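Local coordinates for iron-regulated outer membrane protein (Neisseria meningitidis, PDB 4B7O) that belongs to the TonB-dependent transporters of the outer membrane and probably takes up iron, as ferric siderophores, into the periplasm, at residues 427-430 / 431-435; 343-346 / 347-350. All coordinates share one frame; numbering follows the deposited sequence.

Contact 1: residues 427-430 / 431-435; sequences KDMD and LVHSY
Met-429 and His-433, one helical turn apart, project from the same flank of a helix with their side chains running alongside each other. Their contact is apolar: CB of Met-429 lies 3.8 Å from CE1 of His-433, and CE, folded back by the bend at chi3, returns to 4.0 Å from the same CE1. The imidazole also stands over the backbone of the preceding turn. Met-429 O lies against one face of the ring, nearer its edge than its centre, 3.1 Å from CG of His-433. A chi1 of -60° places the ring beside its own backbone N, which brings it above this carbonyl. At the far end of the ring NE2 donates to the carbonyl O of Phe-399, fixing the rotation of the imidazole and tying the helix to another part of the same long loop.

The backbone bonds are those of the last turns of alpha-helix 423-434, a short helix within the loop between barrel strands 376-391 and 441-455. Leu-431 N donates to Lys-427 O (2.8 Å), Val-432 N to Asp-428 O (2.8 Å) and His-433 N to Met-429 O (2.9 Å), the last with an N-H...O angle of 168°. Tyr-435 N donates to Val-432 O, three residues back.

Among the aliphatic groups, CG2 of Val-432 sits 3.6 Å from Asp-428 O. Val-432 is buried against Asn-396, Phe-399 and Ile-525, so this flank of the helix is the one applied to the protein, whereas Lys-427, Asp-430 and Leu-431 are exposed.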
ATOM      1  N   LYS A 427      10.221 -35.653 -20.665  1.00 68.25           N
ATOM      2  CA  LYS A 427      10.430 -36.202 -19.318  1.00 68.24           C
ATOM      3  C   LYS A 427       9.829 -35.235 -18.309  1.00 68.21           C
ATOM      4  O   LYS A 427       9.304 -35.625 -17.236  1.00 66.46           O
ATOM      5  CB  LYS A 427      11.914 -36.451 -19.009  1.00 68.53           C
ATOM      6  CG  LYS A 427      12.196 -37.686 -18.135  1.00 63.42           C
ATOM      7  CD  LYS A 427      11.547 -37.632 -16.743  1.00 57.74           C
ATOM      8  CE  LYS A 427      12.542 -37.984 -15.624  1.00 63.12           C
ATOM      9  NZ  LYS A 427      13.402 -39.169 -15.913  1.00 53.28           N
ATOM     10  N   ASP A 428       9.875 -33.966 -18.681  1.00 63.70           N
ATOM     11  CA  ASP A 428       9.407 -32.936 -17.770  1.00 69.00           C
ATOM     12  C   ASP A 428       7.910 -33.039 -17.529  1.00 66.04           C
ATOM     13  O   ASP A 428       7.488 -33.248 -16.370  1.00 60.32           O
ATOM     14  CB  ASP A 428       9.848 -31.555 -18.252  1.00 70.44           C
ATOM     15  CG  ASP A 428      11.353 -31.327 -18.039  1.00 77.31           C
ATOM     16  OD1 ASP A 428      11.841 -31.720 -16.941  1.00 66.78           O
ATOM     17  OD2 ASP A 428      12.033 -30.782 -18.959  1.00 76.42           O
ATOM     18  N   MET A 429       7.136 -32.980 -18.623  1.00 58.46           N
ATOM     19  CA  MET A 429       5.673 -32.980 -18.562  1.00 52.81           C
ATOM     20  C   MET A 429       5.312 -34.184 -17.746  1.00 57.23           C
ATOM     21  O   MET A 429       4.519 -34.110 -16.786  1.00 60.62           O
ATOM     22  CB  MET A 429       5.054 -33.046 -19.943  1.00 50.18           C
ATOM     23  CG  MET A 429       5.926 -32.465 -21.040  1.00 50.52           C
ATOM     24  SD  MET A 429       4.968 -31.920 -22.475  1.00 65.02           S
ATOM     25  CE  MET A 429       3.600 -33.088 -22.324  1.00 62.99           C
ATOM     26  N   ASP A 430       5.956 -35.292 -18.094  1.00 61.67           N
ATOM     27  CA  ASP A 430       5.882 -36.481 -17.283  1.00 64.09           C
ATOM     28  C   ASP A 430       6.045 -36.100 -15.827  1.00 60.76           C
ATOM     29  O   ASP A 430       5.158 -36.339 -15.023  1.00 63.78           O
ATOM     30  CB  ASP A 430       6.950 -37.485 -17.725  1.00 74.79           C
ATOM     31  CG  ASP A 430       6.346 -38.705 -18.394  1.00 82.34           C
ATOM     32  OD1 ASP A 430       5.655 -39.476 -17.667  1.00 79.52           O
ATOM     33  OD2 ASP A 430       6.538 -38.871 -19.632  1.00 77.27           O
ATOM     34  N   LEU A 431       7.155 -35.467 -15.480  1.00 57.32           N
ATOM     35  CA  LEU A 431       7.357 -35.103 -14.082  1.00 61.09           C
ATOM     36  C   LEU A 431       6.245 -34.181 -13.457  1.00 58.27           C
ATOM     37  O   LEU A 431       5.789 -34.410 -12.325  1.00 56.31           O
ATOM     38  CB  LEU A 431       8.741 -34.473 -13.921  1.00 55.42           C
ATOM     39  CG  LEU A 431       9.441 -34.747 -12.596  1.00 55.01           C
ATOM     40  CD1 LEU A 431      10.565 -33.739 -12.441  1.00 53.47           C
ATOM     41  CD2 LEU A 431       8.521 -34.708 -11.376  1.00 56.91           C
ATOM     42  N   VAL A 432       5.824 -33.134 -14.163  1.00 53.59           N
ATOM     43  CA  VAL A 432       4.892 -32.178 -13.536  1.00 56.14           C
ATOM     44  C   VAL A 432       3.552 -32.839 -13.315  1.00 58.88           C
ATOM     45  O   VAL A 432       2.985 -32.686 -12.227  1.00 57.13           O
ATOM     46  CB  VAL A 432       4.636 -30.927 -14.374  1.00 56.78           C
ATOM     47  CG1 VAL A 432       3.780 -29.948 -13.570  1.00 52.40           C
ATOM     48  CG2 VAL A 432       5.957 -30.311 -14.837  1.00 55.57           C
ATOM     49  N   HIS A 433       3.074 -33.590 -14.344  1.00 61.38           N
ATOM     50  CA  HIS A 433       1.771 -34.345 -14.290  1.00 59.15           C
ATOM     51  C   HIS A 433       1.705 -35.252 -13.125  1.00 57.77           C
ATOM     52  O   HIS A 433       0.613 -35.532 -12.605  1.00 60.74           O
ATOM     53  CB  HIS A 433       1.502 -35.166 -15.533  1.00 55.02           C
ATOM     54  CG  HIS A 433       1.426 -34.354 -16.799  1.00 55.17           C
ATOM     55  ND1 HIS A 433       1.651 -34.886 -18.005  1.00 55.61           N
ATOM     56  CD2 HIS A 433       1.176 -33.001 -17.009  1.00 60.97           C
ATOM     57  CE1 HIS A 433       1.535 -33.932 -18.957  1.00 57.83           C
ATOM     58  NE2 HIS A 433       1.251 -32.775 -18.344  1.00 62.34           N
ATOM     59  N   SER A 434       2.891 -35.694 -12.695  1.00 52.45           N
ATOM     60  CA  SER A 434       3.035 -36.649 -11.618  1.00 53.20           C
ATOM     61  C   SER A 434       2.715 -35.999 -10.291  1.00 56.11           C
ATOM     62  O   SER A 434       2.327 -36.682  -9.360  1.00 56.03           O
ATOM     63  CB  SER A 434       4.443 -37.229 -11.619  1.00 54.21           C
ATOM     64  OG  SER A 434       5.028 -37.020 -12.905  1.00 57.06           O
ATOM     65  N   TYR A 435       2.825 -34.673 -10.218  1.00 61.00           N
ATOM     66  CA  TYR A 435       2.771 -33.979  -8.918  1.00 55.76           C
ATOM     67  C   TYR A 435       1.393 -33.867  -8.266  1.00 52.35           C
ATOM     68  O   TYR A 435       0.394 -33.639  -8.939  1.00 50.12           O
ATOM     69  CB  TYR A 435       3.393 -32.591  -9.034  1.00 58.32           C
ATOM     70  CG  TYR A 435       4.773 -32.462  -8.413  1.00 59.51           C
ATOM     71  CD1 TYR A 435       4.960 -32.630  -7.038  1.00 60.03           C
ATOM     72  CD2 TYR A 435       5.889 -32.138  -9.210  1.00 60.18           C
ATOM     73  CE1 TYR A 435       6.225 -32.494  -6.479  1.00 64.24           C
ATOM     74  CE2 TYR A 435       7.154 -32.003  -8.662  1.00 53.26           C
ATOM     75  CZ  TYR A 435       7.311 -32.169  -7.308  1.00 54.68           C
ATOM     76  OH  TYR A 435       8.560 -32.052  -6.754  1.00 63.13           O
TER

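Contact 2: residues 343-346 / 347-350; sequences KDNG and YAGN
This is a local contact round a tight turn held by backbone and asparagine-amide hydrogen bonds, in the loop that joins barrel strands 323-339 and 355-373. Two asparagines supply its side-chain bonds. Asn-345 has CG anti to the backbone N (chi1 -169°), which carries its OD1 over the start of the turn; Ala-348 N donates to this oxygen at 2.9 Å, approaching from above the carbonyl plane. The Ala-348 methyl packs at 3.6 Å from CG of Asn-345, and CB of Tyr-347 closes on OD1 at 3.4 Å, while the tyrosine ring presents its edge to that oxygen.

Residues 345-350 form a Schellman motif, in its paperclip form, without a regular helix before it. Asn-350 N donates to Asn-345 O at 2.7 Å, enclosing the type I turn from Gly-346 to Gly-349, whose own bond, Gly-349 N to Gly-346 O, is weak at 3.0 Å. The chain reverses through the positive phi of Gly-349 (97°), a backbone shape that would drive a CB into the carbonyl oxygen of Ala-348.

Asn-350 then ties the exit of the turn to its entry. Its ND2 donates to Lys-343 O (2.7 Å), which lies almost in the plane of the donating amide, and its CB sits 3.0 Å from the same oxygen. The other end of that amide, OD1, accepts from Lys-522 NZ, which also binds Gly-349 O, so the amide is gripped at both ends and its flip is fixed. The Tyr-347 ring extends outward to His-133 of the plug domain and, in a cation-pi contact, to Arg-523.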
ATOM      1  N   LYS A 343     -11.188 -18.571 -20.047  1.00 55.85           N
ATOM      2  CA  LYS A 343     -10.733 -19.441 -21.116  1.00 53.05           C
ATOM      3  C   LYS A 343      -9.454 -18.927 -21.817  1.00 55.76           C
ATOM      4  O   LYS A 343      -8.538 -19.709 -22.089  1.00 50.15           O
ATOM      5  CB  LYS A 343     -11.867 -19.682 -22.105  1.00 62.63           C
ATOM      6  CG  LYS A 343     -12.137 -18.564 -23.103  1.00 57.40           C
ATOM      7  CD  LYS A 343     -13.138 -19.104 -24.106  1.00 59.20           C
ATOM      8  CE  LYS A 343     -14.442 -18.330 -24.051  1.00 62.28           C
ATOM      9  NZ  LYS A 343     -14.393 -17.152 -24.975  1.00 58.23           N
ATOM     10  N   ASP A 344      -9.390 -17.616 -22.067  1.00 51.77           N
ATOM     11  CA  ASP A 344      -8.265 -16.996 -22.765  1.00 55.56           C
ATOM     12  C   ASP A 344      -7.150 -16.438 -21.880  1.00 50.71           C
ATOM     13  O   ASP A 344      -6.291 -15.687 -22.336  1.00 50.78           O
ATOM     14  CB  ASP A 344      -8.779 -15.901 -23.671  1.00 57.49           C
ATOM     15  CG  ASP A 344      -9.518 -16.452 -24.845  1.00 63.26           C
ATOM     16  OD1 ASP A 344      -9.097 -17.511 -25.381  1.00 66.81           O
ATOM     17  OD2 ASP A 344     -10.515 -15.820 -25.230  1.00 59.62           O
ATOM     18  N   ASN A 345      -7.184 -16.824 -20.618  1.00 43.52           N
ATOM     19  CA  ASN A 345      -6.228 -16.375 -19.654  1.00 46.61           C
ATOM     20  C   ASN A 345      -5.301 -17.552 -19.372  1.00 41.64           C
ATOM     21  O   ASN A 345      -5.681 -18.431 -18.627  1.00 50.39           O
ATOM     22  CB  ASN A 345      -7.025 -15.953 -18.397  1.00 49.36           C
ATOM     23  CG  ASN A 345      -6.184 -15.211 -17.367  1.00 52.71           C
ATOM     24  OD1 ASN A 345      -5.017 -15.540 -17.146  1.00 54.99           O
ATOM     25  ND2 ASN A 345      -6.792 -14.233 -16.699  1.00 42.70           N
ATOM     26  N   GLY A 346      -4.109 -17.612 -19.976  1.00 43.83           N
ATOM     27  CA  GLY A 346      -3.130 -18.718 -19.694  1.00 39.86           C
ATOM     28  C   GLY A 346      -2.621 -18.754 -18.244  1.00 48.57           C
ATOM     29  O   GLY A 346      -2.382 -19.835 -17.677  1.00 42.32           O
ATOM     30  N   TYR A 347      -2.486 -17.552 -17.637  1.00 46.76           N
ATOM     31  CA  TYR A 347      -2.022 -17.379 -16.271  1.00 44.57           C
ATOM     32  C   TYR A 347      -2.980 -18.086 -15.355  1.00 48.40           C
ATOM     33  O   TYR A 347      -2.543 -18.804 -14.444  1.00 56.15           O
ATOM     34  CB  TYR A 347      -1.893 -15.875 -15.881  1.00 43.93           C
ATOM     35  CG  TYR A 347      -0.837 -15.152 -16.697  1.00 44.17           C
ATOM     36  CD1 TYR A 347       0.531 -15.402 -16.491  1.00 46.70           C
ATOM     37  CD2 TYR A 347      -1.193 -14.246 -17.697  1.00 46.15           C
ATOM     38  CE1 TYR A 347       1.505 -14.752 -17.243  1.00 42.11           C
ATOM     39  CE2 TYR A 347      -0.227 -13.604 -18.474  1.00 43.10           C
ATOM     40  CZ  TYR A 347       1.117 -13.865 -18.243  1.00 47.00           C
ATOM     41  OH  TYR A 347       2.089 -13.223 -18.997  1.00 50.22           O
ATOM     42  N   ALA A 348      -4.278 -17.896 -15.594  1.00 45.02           N
ATOM     43  CA  ALA A 348      -5.335 -18.541 -14.787  1.00 47.26           C
ATOM     44  C   ALA A 348      -5.620 -19.983 -15.180  1.00 50.27           C
ATOM     45  O   ALA A 348      -6.492 -20.645 -14.573  1.00 43.82           O
ATOM     46  CB  ALA A 348      -6.627 -17.727 -14.846  1.00 53.51           C
ATOM     47  N   GLY A 349      -4.886 -20.465 -16.190  1.00 49.44           N
ATOM     48  CA  GLY A 349      -5.004 -21.853 -16.603  1.00 53.48           C
ATOM     49  C   GLY A 349      -5.943 -22.045 -17.781  1.00 53.45           C
ATOM     50  O   GLY A 349      -6.057 -23.148 -18.295  1.00 53.76           O
ATOM     51  N   ASN A 350      -6.581 -20.964 -18.236  1.00 53.27           N
ATOM     52  CA  ASN A 350      -7.572 -21.050 -19.293  1.00 50.73           C
ATOM     53  C   ASN A 350      -8.724 -21.879 -18.759  1.00 50.14           C
ATOM     54  O   ASN A 350      -9.303 -22.682 -19.479  1.00 45.54           O
ATOM     55  CB  ASN A 350      -7.002 -21.749 -20.554  1.00 46.99           C
ATOM     56  CG  ASN A 350      -5.723 -21.115 -21.055  1.00 49.22           C
ATOM     57  OD1 ASN A 350      -4.640 -21.610 -20.768  1.00 54.47           O
ATOM     58  ND2 ASN A 350      -5.835 -20.029 -21.814  1.00 45.12           N
TER

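How the contacts relate
Contact 2 comes first along the chain, in the loop after strand 323-339; contact 1 follows in the loop after strand 376-391, with antiparallel strands 355-373 and 376-391 in between. Two strands apart, the loops emerge at the same end of the barrel, probably the extracellular end, as expected from their length and the usual topology of these transporters. The contact centres are 20 Å apart and their nearest atoms about 12 Å, so they do not touch. Contact 1 lies farther from the centre of the chain. Both nevertheless reach the region 517-525: contact 2 meets Leu-517, His-520, Lys-522 and Arg-523, and contact 1 Ile-525, so the chain around 517-525 lies beside both.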